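Acyl-CoA dehydrogenase domain protein Tcur3483 (PDB 6WY9) binds flavin adenine dinucleotide and, as a member of the acyl-CoA dehydrogenase family, probably oxidises the CH-CH group of its substrates. Local coordinates at residues Ile140-Gly145 with Ala184-Leu189; Ile176-Ala181 with Thr229-Ser234; Ile206-Asp211 with Val236-Ser241; Glu125-Lys130 with Glu242-Ile247. All blocks are in the same frame, centred on the assembly; numbering follows the deposited sequence.

Contact 1 (Ile140-Gly145 with Ala184-Leu189); sequences IVFAIG and ADYIWL. With FDA (dihydroflavine-adenine dinucleotide), chain C.
Three backbone bonds join Ala143 and Gly145 to the parallel strand 186-189. Ala143 N gives to Tyr186 O at 2.9 Å and Trp188 N to Ala143 O at 2.8 Å, the latter almost straight, with an N-H...O angle of 171°. Gly145 N then reaches Trp188 O, but from above the carbonyl plane. Ahead of the strands, Asp185 folds its carboxylate back across the gap: OD2 accepts Val141 N at 3.0 Å on its anti side, while Asp185 N returns a bond to Val141 O. The same oxygen OD2 also forms a salt bridge with Arg63.

On the face holding Phe142, Ile144, Tyr186 and Trp188, Tyr186 CB lies over the Phe142 ring, 3.9 Å from its centroid and displaced toward the rim, a CH-pi contact; the two rings themselves meet obliquely, planes at 32°. A chi1 of -64° at Ile140 leaves CG2 on the far side from the backbone N, where it meets the edge of the Tyr186 ring, 3.6 Å from CD2. Ile144 and Trp188 run side by side, CD1 against CD1. On the other face Ala143 CB packs against Ile187 CD1 and, at 3.8 Å, Ala184 CB just ahead of the strand. Gly145 is also tightly placed: a beta carbon there would collide with Leu189 CD1 and Ile187 CG2.

Ile144 O faces the flavin and accepts FDA N3 at 2.8 Å. The strand pairing therefore places a backbone acceptor where the flavin N3-H can bond to it, while the carboxylate of Asp185, shared between an amide and a guanidinium group, is probably held ionised.

Contact 2 (Ile176-Ala181 with Thr229-Ser234); sequences IFTSGA and TATYYS. With FDA (dihydroflavine-adenine dinucleotide), chain C.
Thr229, which loses more surface to this contact than any other residue, meets Thr178 through both its backbone and its hydroxyl. Its carbonyl O accepts Thr178 N at 2.9 Å, the donor tilted 33° from the carbonyl plane, and its OG1 donates to Thr178 O, also at 2.9 Å. OG1 can do so because it sits between the backbone N and the carbonyl carbon (chi1 71°). Thr178 O is gripped twice, since Ala181 N closes a type II turn onto it from the opposite face of its plane.

Thr178 is next in buried surface and itself centres an inverse gamma turn. Its OG1 lies 3.0 Å from Thr231 OG1 in a hydrogen bond in which either could donate, the two side chains crossing at about a right angle. Thr231 OG1 is shared in turn with Tyr233 OH. The methyl of Thr231, its other branch, meets Ala181: CG2 stands 3.3 Å from Ala181 CB, closer than usual carbon contact. A valine in place of Thr229 would probably leave Thr178 O without its hydroxyl donor and the turn less firmly tied to the strand.

Strand 227-239 pairs with the end of strand 168-176 at Ile176 and Ala230, a non-hydrogen-bonded antiparallel pair. The turn beyond carries Ser179, whose N bonds to FDA O4 at 3.2 Å and whose OG adds a weak bond, while Phe177 CB packs 3.5 Å from FDA C9A. Such a loop, held by the middle-domain beta sheet and laid against the isoalloxazine, belongs to the flavin site of the acyl-CoA dehydrogenase fold.

Contact 3 (Ile206-Asp211 with Val236-Ser241); sequences IIVPTD and VRVPVS
With chi1 of 180° at Val208 and 178° at Val236, each valine sets CG1 anti to its backbone N, and the two CG1 methyls meet at 3.8 Å as the side chains cross obliquely. Val238 has nearly the same torsion, and this divides its branches: CG1 goes to Ile206 and the backbone of Ile207, CG2 to Val208 and Pro209.

The evidence for packing is the spread of these contacts. Val238 CG1 lies 4.2 Å from Ile206 CG2, and Val238 CG2 lies 4.2 Å from Val208 CG2, so one valine wedges against successive residues of the strand rather than against a single partner. The ring of Pro209 extends the row, its CD 4.3 Å from Val238 CG2. Val238 CG1 also comes to 3.3 Å from Ile207 O.

The strands do not pair through their backbones. Their axes approach to 7.8 Å and their directions differ by 120°, the separation of two layers and not of neighbours in one sheet. Segment 206-209 belongs to the mixed sheet that also holds strand 186-192, whereas 236-239 is the last part, beyond a break, of strand 227-239, and there Val236 still hydrogen-bonds to Ile171 of the antiparallel sheet. Ile171 of that second sheet touches both Val208 and Val238 and continues the apolar layer between them.

Chemically, then, the join rests on branched aliphatic groups and a proline, with dispersion and burial as its basis. The carbonyl O of Ile207 is buried against the Val238 CG1 methyl without a hydrogen-bonding partner, so the contact is likely to carry some desolvation cost.

Contact 4 (Glu125-Lys130 with Glu242-Ile247); sequences EEQKKK and EVVGEI
The one hydrogen bond between these segments runs from Gln127 NE2 to Val243 O, 2.6 Å long. The N-H...O angle is 131°, and the donor stands 54° out of the carbonyl plane although the acceptor lies in the plane of the Gln127 amide. A chain extended beyond CG (chi2 161°) carries that amide across from the helix. It is held at both ends: NE2 also bonds to Ser241 O, and OE1 accepts Thr124 N. A leucine at Gln127 would probably leave the carbonyls of Val243 and Ser241 without this donor and free the loop to shift from the helix.

Charge contributes more loosely. Lys130 and Glu242 meet at about a right angle, Lys130 CE 3.5 Å from Glu242 OE1, but Lys130 NZ stays 4.7 Å from that oxygen and makes a weak bond to Tyr186 OH. Attraction across such a distance is likely to be modest.

Plain packing is slight: the amide of Gln127 lies beside Val244, NE2 3.6 Å from Val244 CA.

Helix 125-136, from the N-terminal helical part, thus borders the short strand 243-244, which itself lies beside strand 203-209 at the margin of the mixed sheet, with Val244 against Ile207.

Overall arrangement
Contacts 1, 3 and 4 all reach the mixed sheet: strand 186-192 of contact 1 neighbours strand 203-209 of contact 3, which neighbours strand 243-244 of contact 4. Leu189 O and Ile206 N, 2.7 Å apart, link the first two; Ile207 N and Glu242 O, 3.0 Å apart, link the last two. Contact 2 shares strand 227-239 with contact 3 and touches contact 1, where Ala143 CB lies 3.3 Å from Ser179 O. Contacts 1 and 2, centres about 10 Å apart, both bond the flavin, at N3 and O4. Contact 4 does not touch contact 2: their centres are about 22 Å apart, their nearest atoms about 12 Å.

Contact 1 (Ile140-Gly145 with Ala184-Leu189)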
# COMPACT_ATOMS: atom_id res chain seq x y z
N ILE A 140 -36.47 19.83 16.63
CA ILE A 140 -36.30 18.47 17.12
C ILE A 140 -35.00 17.91 16.57
O ILE A 140 -34.79 17.90 15.35
CB ILE A 140 -37.46 17.55 16.70
CG1 ILE A 140 -38.77 18.01 17.32
CG2 ILE A 140 -37.14 16.10 17.12
CD1 ILE A 140 -39.96 17.41 16.62
N VAL A 141 -34.14 17.44 17.47
CA VAL A 141 -32.91 16.77 17.08
C VAL A 141 -32.92 15.36 17.66
O VAL A 141 -33.40 15.14 18.78
CB VAL A 141 -31.65 17.55 17.52
CG1 VAL A 141 -30.38 16.67 17.44
CG2 VAL A 141 -31.47 18.81 16.65
N PHE A 142 -32.40 14.40 16.88
CA PHE A 142 -32.37 12.99 17.22
C PHE A 142 -30.94 12.54 17.43
O PHE A 142 -30.01 13.08 16.83
CB PHE A 142 -32.96 12.11 16.11
CG PHE A 142 -34.47 11.90 16.22
CD1 PHE A 142 -35.34 12.88 15.80
CD2 PHE A 142 -35.00 10.70 16.72
CE1 PHE A 142 -36.74 12.69 15.90
CE2 PHE A 142 -36.38 10.50 16.81
CZ PHE A 142 -37.24 11.51 16.39
N ALA A 143 -30.76 11.51 18.25
CA ALA A 143 -29.49 10.83 18.36
C ALA A 143 -29.71 9.34 18.08
O ALA A 143 -30.80 8.81 18.32
CB ALA A 143 -28.83 11.10 19.74
N ILE A 144 -28.69 8.66 17.54
CA ILE A 144 -28.82 7.26 17.13
C ILE A 144 -28.38 6.36 18.27
O ILE A 144 -27.21 6.38 18.68
CB ILE A 144 -28.00 6.94 15.87
CG1 ILE A 144 -28.41 7.79 14.66
CG2 ILE A 144 -28.21 5.45 15.52
CD1 ILE A 144 -29.87 7.60 14.26
N GLY A 145 -29.28 5.48 18.71
CA GLY A 145 -28.95 4.55 19.78
C GLY A 145 -28.83 3.11 19.30
O GLY A 145 -29.75 2.32 19.52
N ALA A 184 -29.71 16.13 22.14
CA ALA A 184 -30.88 15.68 21.39
C ALA A 184 -32.14 15.72 22.27
O ALA A 184 -32.08 15.72 23.50
CB ALA A 184 -30.66 14.26 20.87
N ASP A 185 -33.29 15.75 21.59
CA ASP A 185 -34.59 15.61 22.22
C ASP A 185 -35.12 14.18 22.21
O ASP A 185 -36.00 13.86 23.02
CB ASP A 185 -35.63 16.49 21.52
CG ASP A 185 -35.16 17.91 21.38
OD1 ASP A 185 -34.97 18.59 22.41
OD2 ASP A 185 -34.98 18.35 20.23
N TYR A 186 -34.64 13.34 21.29
CA TYR A 186 -35.11 11.96 21.18
C TYR A 186 -33.98 11.04 20.75
O TYR A 186 -33.10 11.43 19.97
CB TYR A 186 -36.23 11.82 20.16
CG TYR A 186 -37.46 12.62 20.50
CD1 TYR A 186 -38.38 12.17 21.45
CD2 TYR A 186 -37.71 13.83 19.86
CE1 TYR A 186 -39.51 12.91 21.75
CE2 TYR A 186 -38.83 14.57 20.15
CZ TYR A 186 -39.73 14.10 21.09
OH TYR A 186 -40.84 14.85 21.37
N ILE A 187 -34.02 9.80 21.25
CA ILE A 187 -33.12 8.73 20.83
C ILE A 187 -33.87 7.83 19.85
O ILE A 187 -35.00 7.40 20.12
CB ILE A 187 -32.60 7.92 22.03
CG1 ILE A 187 -32.16 8.85 23.17
CG2 ILE A 187 -31.43 7.04 21.61
CD1 ILE A 187 -30.91 9.72 22.85
N TRP A 188 -33.22 7.55 18.72
CA TRP A 188 -33.69 6.53 17.79
C TRP A 188 -33.08 5.22 18.28
O TRP A 188 -31.92 4.94 18.01
CB TRP A 188 -33.24 6.91 16.39
CG TRP A 188 -33.40 5.95 15.29
CD1 TRP A 188 -32.51 5.01 14.89
CD2 TRP A 188 -34.48 5.94 14.34
NE1 TRP A 188 -32.97 4.39 13.74
CE2 TRP A 188 -34.18 4.93 13.40
CE3 TRP A 188 -35.67 6.66 14.20
CZ2 TRP A 188 -35.04 4.62 12.34
CZ3 TRP A 188 -36.51 6.36 13.15
CH2 TRP A 188 -36.20 5.34 12.23
N LEU A 189 -33.86 4.43 19.04
CA LEU A 189 -33.29 3.39 19.89
C LEU A 189 -33.61 1.99 19.35
O LEU A 189 -34.79 1.62 19.22
CB LEU A 189 -33.78 3.53 21.32
CG LEU A 189 -33.10 2.59 22.33
CD1 LEU A 189 -31.64 3.02 22.56
CD2 LEU A 189 -33.90 2.58 23.63
PA FDA C . -15.82 -3.76 17.54
O1A FDA C . -15.15 -4.20 18.80
O2A FDA C . -17.13 -4.44 17.09
O5B FDA C . -14.77 -4.09 16.25
C5B FDA C . -13.56 -3.43 16.52
C4B FDA C . -12.65 -3.67 15.30
O4B FDA C . -12.65 -5.16 15.08
C3B FDA C . -13.26 -3.16 13.99
O3B FDA C . -12.91 -1.85 13.72
C2B FDA C . -12.58 -4.05 12.97
O2B FDA C . -11.14 -3.75 12.78
C1B FDA C . -12.60 -5.46 13.64
N9A FDA C . -13.71 -6.31 13.24
C8A FDA C . -15.01 -6.38 13.77
N7A FDA C . -15.74 -7.33 13.20
C5A FDA C . -14.91 -7.90 12.26
C6A FDA C . -15.14 -8.93 11.33
N6A FDA C . -16.33 -9.56 11.25
N1A FDA C . -14.16 -9.32 10.49
C2A FDA C . -12.99 -8.63 10.62
N3A FDA C . -12.62 -7.62 11.45
C4A FDA C . -13.63 -7.29 12.28
N1 FDA C . -22.94 4.28 17.49
C2 FDA C . -24.31 4.56 17.72
O2 FDA C . -25.09 3.63 18.02
N3 FDA C . -24.69 5.89 17.59
C4 FDA C . -23.82 6.95 17.26
O4 FDA C . -24.25 8.09 17.20
C4X FDA C . -22.45 6.58 17.05
N5 FDA C . -21.52 7.57 16.73
C5X FDA C . -20.20 7.33 17.01
C6 FDA C . -19.32 8.34 17.11
C7 FDA C . -17.96 8.05 17.42
C7M FDA C . -17.07 9.14 17.53
C8 FDA C . -17.52 6.79 17.59
C8M FDA C . -16.11 6.48 17.90
C9 FDA C . -18.42 5.74 17.45
C9A FDA C . -19.75 6.02 17.17
N10 FDA C . -20.68 4.98 17.02
C10 FDA C . -22.03 5.30 17.18
C1' FDA C . -20.24 3.58 17.31
C2' FDA C . -19.82 2.83 16.02
O2' FDA C . -20.89 2.52 15.27
C3' FDA C . -19.05 1.54 16.57
O3' FDA C . -17.81 1.91 17.15
C4' FDA C . -18.87 0.51 15.47
O4' FDA C . -20.12 -0.01 15.18
C5' FDA C . -17.83 -0.54 15.95
O5' FDA C . -18.36 -1.18 17.07
P FDA C . -17.18 -1.36 18.19
O1P FDA C . -16.70 -0.01 18.45
O2P FDA C . -17.77 -2.19 19.32
O3P FDA C . -15.90 -2.18 17.52

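Contact 2 (Ile176-Ala181 with Thr229-Ser234)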
# COMPACT_ATOMS: atom_id res chain seq x y z
N ILE A 176 -23.66 2.96 23.83
CA ILE A 176 -22.35 3.58 23.99
C ILE A 176 -22.01 4.31 22.70
O ILE A 176 -22.40 3.90 21.60
CB ILE A 176 -21.27 2.53 24.39
CG1 ILE A 176 -19.90 3.19 24.61
CG2 ILE A 176 -21.17 1.45 23.32
CD1 ILE A 176 -18.97 2.48 25.61
N PHE A 177 -21.30 5.43 22.83
CA PHE A 177 -20.97 6.29 21.69
C PHE A 177 -22.24 6.88 21.04
O PHE A 177 -22.30 7.07 19.81
CB PHE A 177 -20.10 5.58 20.63
CG PHE A 177 -18.93 4.83 21.19
CD1 PHE A 177 -17.91 5.51 21.85
CD2 PHE A 177 -18.86 3.44 21.08
CE1 PHE A 177 -16.83 4.80 22.42
CE2 PHE A 177 -17.76 2.73 21.63
CZ PHE A 177 -16.75 3.41 22.30
N THR A 178 -23.22 7.23 21.86
CA THR A 178 -24.45 7.85 21.37
C THR A 178 -24.17 9.33 21.11
O THR A 178 -24.45 10.17 21.96
CB THR A 178 -25.57 7.71 22.41
OG1 THR A 178 -25.60 6.37 22.94
CG2 THR A 178 -26.91 8.04 21.78
N SER A 179 -23.68 9.65 19.91
CA SER A 179 -23.35 11.04 19.59
C SER A 179 -24.58 11.91 19.66
O SER A 179 -25.63 11.58 19.09
CB SER A 179 -22.75 11.20 18.19
OG SER A 179 -21.78 10.24 17.95
N GLY A 180 -24.40 13.09 20.27
CA GLY A 180 -25.44 14.08 20.43
C GLY A 180 -26.47 13.76 21.50
O GLY A 180 -27.42 14.54 21.66
N ALA A 181 -26.35 12.66 22.23
CA ALA A 181 -27.42 12.34 23.17
C ALA A 181 -27.60 13.44 24.21
O ALA A 181 -28.70 13.64 24.72
CB ALA A 181 -27.19 11.00 23.87
N THR A 229 -21.31 10.11 24.07
CA THR A 229 -21.86 9.73 25.37
C THR A 229 -22.03 8.23 25.46
O THR A 229 -21.96 7.49 24.47
CB THR A 229 -23.23 10.38 25.65
OG1 THR A 229 -24.23 9.76 24.81
CG2 THR A 229 -23.21 11.88 25.37
N ALA A 230 -22.22 7.77 26.69
CA ALA A 230 -22.94 6.53 26.95
C ALA A 230 -24.34 6.95 27.39
O ALA A 230 -24.50 7.99 28.03
CB ALA A 230 -22.25 5.69 28.03
N THR A 231 -25.35 6.18 27.02
CA THR A 231 -26.69 6.47 27.48
C THR A 231 -27.22 5.26 28.22
O THR A 231 -26.81 4.12 27.93
CB THR A 231 -27.63 6.88 26.32
OG1 THR A 231 -27.54 5.92 25.25
CG2 THR A 231 -27.25 8.30 25.80
N TYR A 232 -28.07 5.51 29.20
CA TYR A 232 -28.60 4.49 30.11
C TYR A 232 -30.12 4.59 30.15
O TYR A 232 -30.67 5.69 30.18
CB TYR A 232 -28.02 4.65 31.54
CG TYR A 232 -26.51 4.64 31.51
CD1 TYR A 232 -25.82 3.44 31.51
CD2 TYR A 232 -25.79 5.82 31.42
CE1 TYR A 232 -24.44 3.41 31.44
CE2 TYR A 232 -24.38 5.80 31.36
CZ TYR A 232 -23.72 4.59 31.37
OH TYR A 232 -22.35 4.54 31.30
N TYR A 233 -30.78 3.41 30.18
CA TYR A 233 -32.24 3.29 30.16
C TYR A 233 -32.63 2.33 31.27
O TYR A 233 -32.38 1.12 31.17
CB TYR A 233 -32.76 2.81 28.79
CG TYR A 233 -32.10 3.56 27.66
CD1 TYR A 233 -30.85 3.20 27.20
CD2 TYR A 233 -32.72 4.67 27.08
CE1 TYR A 233 -30.22 3.92 26.16
CE2 TYR A 233 -32.13 5.38 26.09
CZ TYR A 233 -30.87 5.00 25.62
OH TYR A 233 -30.27 5.72 24.64
N SER A 234 -33.21 2.88 32.32
CA SER A 234 -33.53 2.13 33.53
C SER A 234 -35.03 2.27 33.76
O SER A 234 -35.50 3.30 34.26
CB SER A 234 -32.72 2.65 34.70
OG SER A 234 -32.90 1.81 35.82
PA FDA C . -15.82 -3.76 17.54
O1A FDA C . -15.15 -4.20 18.80
O2A FDA C . -17.13 -4.44 17.09
O5B FDA C . -14.77 -4.09 16.25
C5B FDA C . -13.56 -3.43 16.52
C4B FDA C . -12.65 -3.67 15.30
O4B FDA C . -12.65 -5.16 15.08
C3B FDA C . -13.26 -3.16 13.99
O3B FDA C . -12.91 -1.85 13.72
C2B FDA C . -12.58 -4.05 12.97
O2B FDA C . -11.14 -3.75 12.78
C1B FDA C . -12.60 -5.46 13.64
N9A FDA C . -13.71 -6.31 13.24
C8A FDA C . -15.01 -6.38 13.77
N7A FDA C . -15.74 -7.33 13.20
C5A FDA C . -14.91 -7.90 12.26
C6A FDA C . -15.14 -8.93 11.33
N6A FDA C . -16.33 -9.56 11.25
N1A FDA C . -14.16 -9.32 10.49
C2A FDA C . -12.99 -8.63 10.62
N3A FDA C . -12.62 -7.62 11.45
C4A FDA C . -13.63 -7.29 12.28
N1 FDA C . -22.94 4.28 17.49
C2 FDA C . -24.31 4.56 17.72
O2 FDA C . -25.09 3.63 18.02
N3 FDA C . -24.69 5.89 17.59
C4 FDA C . -23.82 6.95 17.26
O4 FDA C . -24.25 8.09 17.20
C4X FDA C . -22.45 6.58 17.05
N5 FDA C . -21.52 7.57 16.73
C5X FDA C . -20.20 7.33 17.01
C6 FDA C . -19.32 8.34 17.11
C7 FDA C . -17.96 8.05 17.42
C7M FDA C . -17.07 9.14 17.53
C8 FDA C . -17.52 6.79 17.59
C8M FDA C . -16.11 6.48 17.90
C9 FDA C . -18.42 5.74 17.45
C9A FDA C . -19.75 6.02 17.17
N10 FDA C . -20.68 4.98 17.02
C10 FDA C . -22.03 5.30 17.18
C1' FDA C . -20.24 3.58 17.31
C2' FDA C . -19.82 2.83 16.02
O2' FDA C . -20.89 2.52 15.27
C3' FDA C . -19.05 1.54 16.57
O3' FDA C . -17.81 1.91 17.15
C4' FDA C . -18.87 0.51 15.47
O4' FDA C . -20.12 -0.01 15.18
C5' FDA C . -17.83 -0.54 15.95
O5' FDA C . -18.36 -1.18 17.07
P FDA C . -17.18 -1.36 18.19
O1P FDA C . -16.70 -0.01 18.45
O2P FDA C . -17.77 -2.19 19.32
O3P FDA C . -15.90 -2.18 17.52

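Contact 3 (Ile206-Asp211 with Val236-Ser241)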
# COMPACT_ATOMS: atom_id res chain seq x y z
N ILE A 206 -37.41 2.13 18.61
CA ILE A 206 -38.33 2.88 19.47
C ILE A 206 -37.79 4.29 19.72
O ILE A 206 -36.60 4.46 20.03
CB ILE A 206 -38.59 2.16 20.81
CG1 ILE A 206 -38.89 0.68 20.59
CG2 ILE A 206 -39.73 2.85 21.55
CD1 ILE A 206 -39.32 -0.11 21.88
N ILE A 207 -38.67 5.29 19.63
CA ILE A 207 -38.26 6.67 19.90
C ILE A 207 -38.44 6.96 21.39
O ILE A 207 -39.54 6.83 21.93
CB ILE A 207 -39.04 7.68 19.04
CG1 ILE A 207 -38.88 7.36 17.55
CG2 ILE A 207 -38.58 9.15 19.35
CD1 ILE A 207 -39.67 8.31 16.64
N VAL A 208 -37.35 7.34 22.04
CA VAL A 208 -37.33 7.59 23.47
C VAL A 208 -37.04 9.07 23.70
O VAL A 208 -36.00 9.57 23.26
CB VAL A 208 -36.29 6.73 24.19
CG1 VAL A 208 -36.31 7.04 25.69
CG2 VAL A 208 -36.53 5.25 23.89
N PRO A 209 -37.91 9.81 24.39
CA PRO A 209 -37.59 11.21 24.71
C PRO A 209 -36.44 11.28 25.71
O PRO A 209 -36.34 10.47 26.64
CB PRO A 209 -38.90 11.73 25.31
CG PRO A 209 -39.52 10.52 25.92
CD PRO A 209 -39.17 9.37 25.01
N THR A 210 -35.56 12.27 25.51
CA THR A 210 -34.39 12.39 26.36
C THR A 210 -34.72 12.99 27.72
O THR A 210 -33.85 13.02 28.59
CB THR A 210 -33.27 13.22 25.68
OG1 THR A 210 -33.76 14.49 25.21
CG2 THR A 210 -32.69 12.43 24.52
N ASP A 211 -35.95 13.45 27.91
CA ASP A 211 -36.40 13.85 29.24
C ASP A 211 -37.14 12.73 29.96
O ASP A 211 -37.60 12.93 31.09
CB ASP A 211 -37.31 15.08 29.15
CG ASP A 211 -38.52 14.83 28.28
OD1 ASP A 211 -38.71 13.69 27.81
OD2 ASP A 211 -39.29 15.78 28.06
N VAL A 236 -37.26 2.87 31.66
CA VAL A 236 -37.86 3.92 30.86
C VAL A 236 -39.14 3.42 30.21
O VAL A 236 -39.18 2.33 29.64
CB VAL A 236 -36.89 4.43 29.78
CG1 VAL A 236 -37.58 5.50 28.95
CG2 VAL A 236 -35.62 4.95 30.42
N ARG A 237 -40.19 4.24 30.25
CA ARG A 237 -41.50 3.85 29.77
C ARG A 237 -41.91 4.73 28.59
O ARG A 237 -41.87 5.96 28.70
CB ARG A 237 -42.53 3.92 30.91
CG ARG A 237 -42.00 3.28 32.19
CD ARG A 237 -43.08 3.10 33.25
NE ARG A 237 -44.18 2.25 32.77
CZ ARG A 237 -44.37 1.00 33.14
NH1 ARG A 237 -43.55 0.42 34.01
NH2 ARG A 237 -45.40 0.32 32.65
N VAL A 238 -42.33 4.10 27.50
CA VAL A 238 -42.68 4.81 26.27
C VAL A 238 -43.95 4.18 25.70
O VAL A 238 -44.06 2.95 25.69
CB VAL A 238 -41.52 4.76 25.25
CG1 VAL A 238 -41.83 5.57 24.00
CG2 VAL A 238 -40.25 5.28 25.88
N PRO A 239 -44.92 4.96 25.23
CA PRO A 239 -46.11 4.36 24.63
C PRO A 239 -45.73 3.48 23.45
O PRO A 239 -44.75 3.74 22.75
CB PRO A 239 -46.96 5.57 24.20
CG PRO A 239 -46.07 6.72 24.25
CD PRO A 239 -44.99 6.43 25.25
N VAL A 240 -46.52 2.43 23.24
CA VAL A 240 -46.28 1.49 22.15
C VAL A 240 -46.40 2.15 20.78
O VAL A 240 -45.79 1.67 19.81
CB VAL A 240 -47.23 0.26 22.26
CG1 VAL A 240 -47.44 -0.41 20.91
CG2 VAL A 240 -46.66 -0.75 23.25
N SER A 241 -47.14 3.26 20.66
CA SER A 241 -47.19 3.98 19.39
C SER A 241 -45.84 4.58 18.97
O SER A 241 -45.71 5.02 17.82
CB SER A 241 -48.23 5.08 19.47
OG SER A 241 -47.97 5.87 20.60

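Contact 4 (Glu125-Lys130 with Glu242-Ile247)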
# COMPACT_ATOMS: atom_id res chain seq x y z
N GLU A 125 -48.71 7.86 9.65
CA GLU A 125 -49.12 9.24 9.43
C GLU A 125 -49.02 10.03 10.73
O GLU A 125 -48.54 11.17 10.74
CB GLU A 125 -50.55 9.29 8.86
CG GLU A 125 -50.68 8.75 7.43
CD GLU A 125 -49.65 9.35 6.46
OE1 GLU A 125 -48.72 8.63 6.03
OE2 GLU A 125 -49.77 10.55 6.14
N GLU A 126 -49.41 9.41 11.84
CA GLU A 126 -49.27 10.04 13.15
C GLU A 126 -47.81 10.34 13.48
O GLU A 126 -47.48 11.43 13.95
CB GLU A 126 -49.90 9.14 14.21
CG GLU A 126 -51.28 8.59 13.83
CD GLU A 126 -51.23 7.41 12.85
OE1 GLU A 126 -51.58 7.59 11.66
OE2 GLU A 126 -50.86 6.28 13.26
N GLN A 127 -46.92 9.36 13.29
CA GLN A 127 -45.53 9.60 13.65
C GLN A 127 -44.96 10.77 12.85
O GLN A 127 -44.23 11.61 13.40
CB GLN A 127 -44.70 8.34 13.43
CG GLN A 127 -44.87 7.30 14.50
CD GLN A 127 -44.43 5.93 14.04
OE1 GLN A 127 -44.33 5.67 12.84
NE2 GLN A 127 -44.16 5.03 15.00
N LYS A 128 -45.29 10.83 11.56
CA LYS A 128 -44.76 11.89 10.72
C LYS A 128 -45.21 13.25 11.22
O LYS A 128 -44.43 14.21 11.25
CB LYS A 128 -45.21 11.68 9.27
CG LYS A 128 -44.65 10.42 8.62
CD LYS A 128 -45.39 10.10 7.32
CE LYS A 128 -44.79 8.87 6.67
NZ LYS A 128 -45.54 8.44 5.46
N LYS A 129 -46.46 13.34 11.67
CA LYS A 129 -46.99 14.62 12.09
C LYS A 129 -46.33 15.11 13.38
O LYS A 129 -46.10 16.31 13.54
CB LYS A 129 -48.51 14.53 12.26
CG LYS A 129 -49.27 14.06 11.00
CD LYS A 129 -49.12 14.99 9.79
CE LYS A 129 -48.01 14.50 8.84
NZ LYS A 129 -47.63 15.48 7.77
N LYS A 130 -45.99 14.19 14.28
CA LYS A 130 -45.38 14.59 15.54
C LYS A 130 -43.93 15.06 15.37
O LYS A 130 -43.50 15.96 16.10
CB LYS A 130 -45.45 13.42 16.53
CG LYS A 130 -44.67 13.56 17.84
CD LYS A 130 -45.22 12.55 18.89
CE LYS A 130 -44.25 12.23 20.04
NZ LYS A 130 -43.96 13.37 20.97
N GLU A 242 -44.87 4.66 19.87
CA GLU A 242 -43.55 5.20 19.56
C GLU A 242 -42.60 4.17 18.93
O GLU A 242 -41.41 4.46 18.75
CB GLU A 242 -42.92 5.78 20.83
CG GLU A 242 -43.64 6.99 21.38
CD GLU A 242 -43.57 8.16 20.42
OE1 GLU A 242 -44.61 8.78 20.11
OE2 GLU A 242 -42.45 8.47 19.97
N VAL A 243 -43.09 2.99 18.57
CA VAL A 243 -42.33 2.04 17.76
C VAL A 243 -42.45 2.44 16.30
O VAL A 243 -43.55 2.62 15.78
CB VAL A 243 -42.86 0.61 17.96
CG1 VAL A 243 -42.20 -0.36 16.95
CG2 VAL A 243 -42.64 0.15 19.40
N VAL A 244 -41.33 2.57 15.62
CA VAL A 244 -41.36 2.93 14.21
C VAL A 244 -41.36 1.64 13.39
O VAL A 244 -40.52 0.77 13.60
CB VAL A 244 -40.16 3.81 13.83
CG1 VAL A 244 -40.39 4.42 12.45
CG2 VAL A 244 -39.94 4.88 14.87
N GLY A 245 -42.27 1.54 12.43
CA GLY A 245 -42.33 0.32 11.64
C GLY A 245 -43.11 -0.73 12.41
O GLY A 245 -43.92 -0.41 13.27
N GLU A 246 -42.84 -2.00 12.10
CA GLU A 246 -43.48 -3.12 12.78
C GLU A 246 -42.61 -3.64 13.92
O GLU A 246 -41.37 -3.60 13.86
CB GLU A 246 -43.77 -4.25 11.80
CG GLU A 246 -45.06 -4.05 11.06
CD GLU A 246 -45.02 -4.60 9.65
OE1 GLU A 246 -44.08 -5.38 9.36
OE2 GLU A 246 -45.91 -4.24 8.85
N ILE A 247 -43.27 -4.12 14.98
CA ILE A 247 -42.54 -4.70 16.10
C ILE A 247 -41.79 -5.93 15.61
O ILE A 247 -42.32 -6.75 14.84
CB ILE A 247 -43.51 -5.01 17.26
CG1 ILE A 247 -44.02 -3.69 17.86
CG2 ILE A 247 -42.83 -5.86 18.35
CD1 ILE A 247 -45.22 -3.86 18.79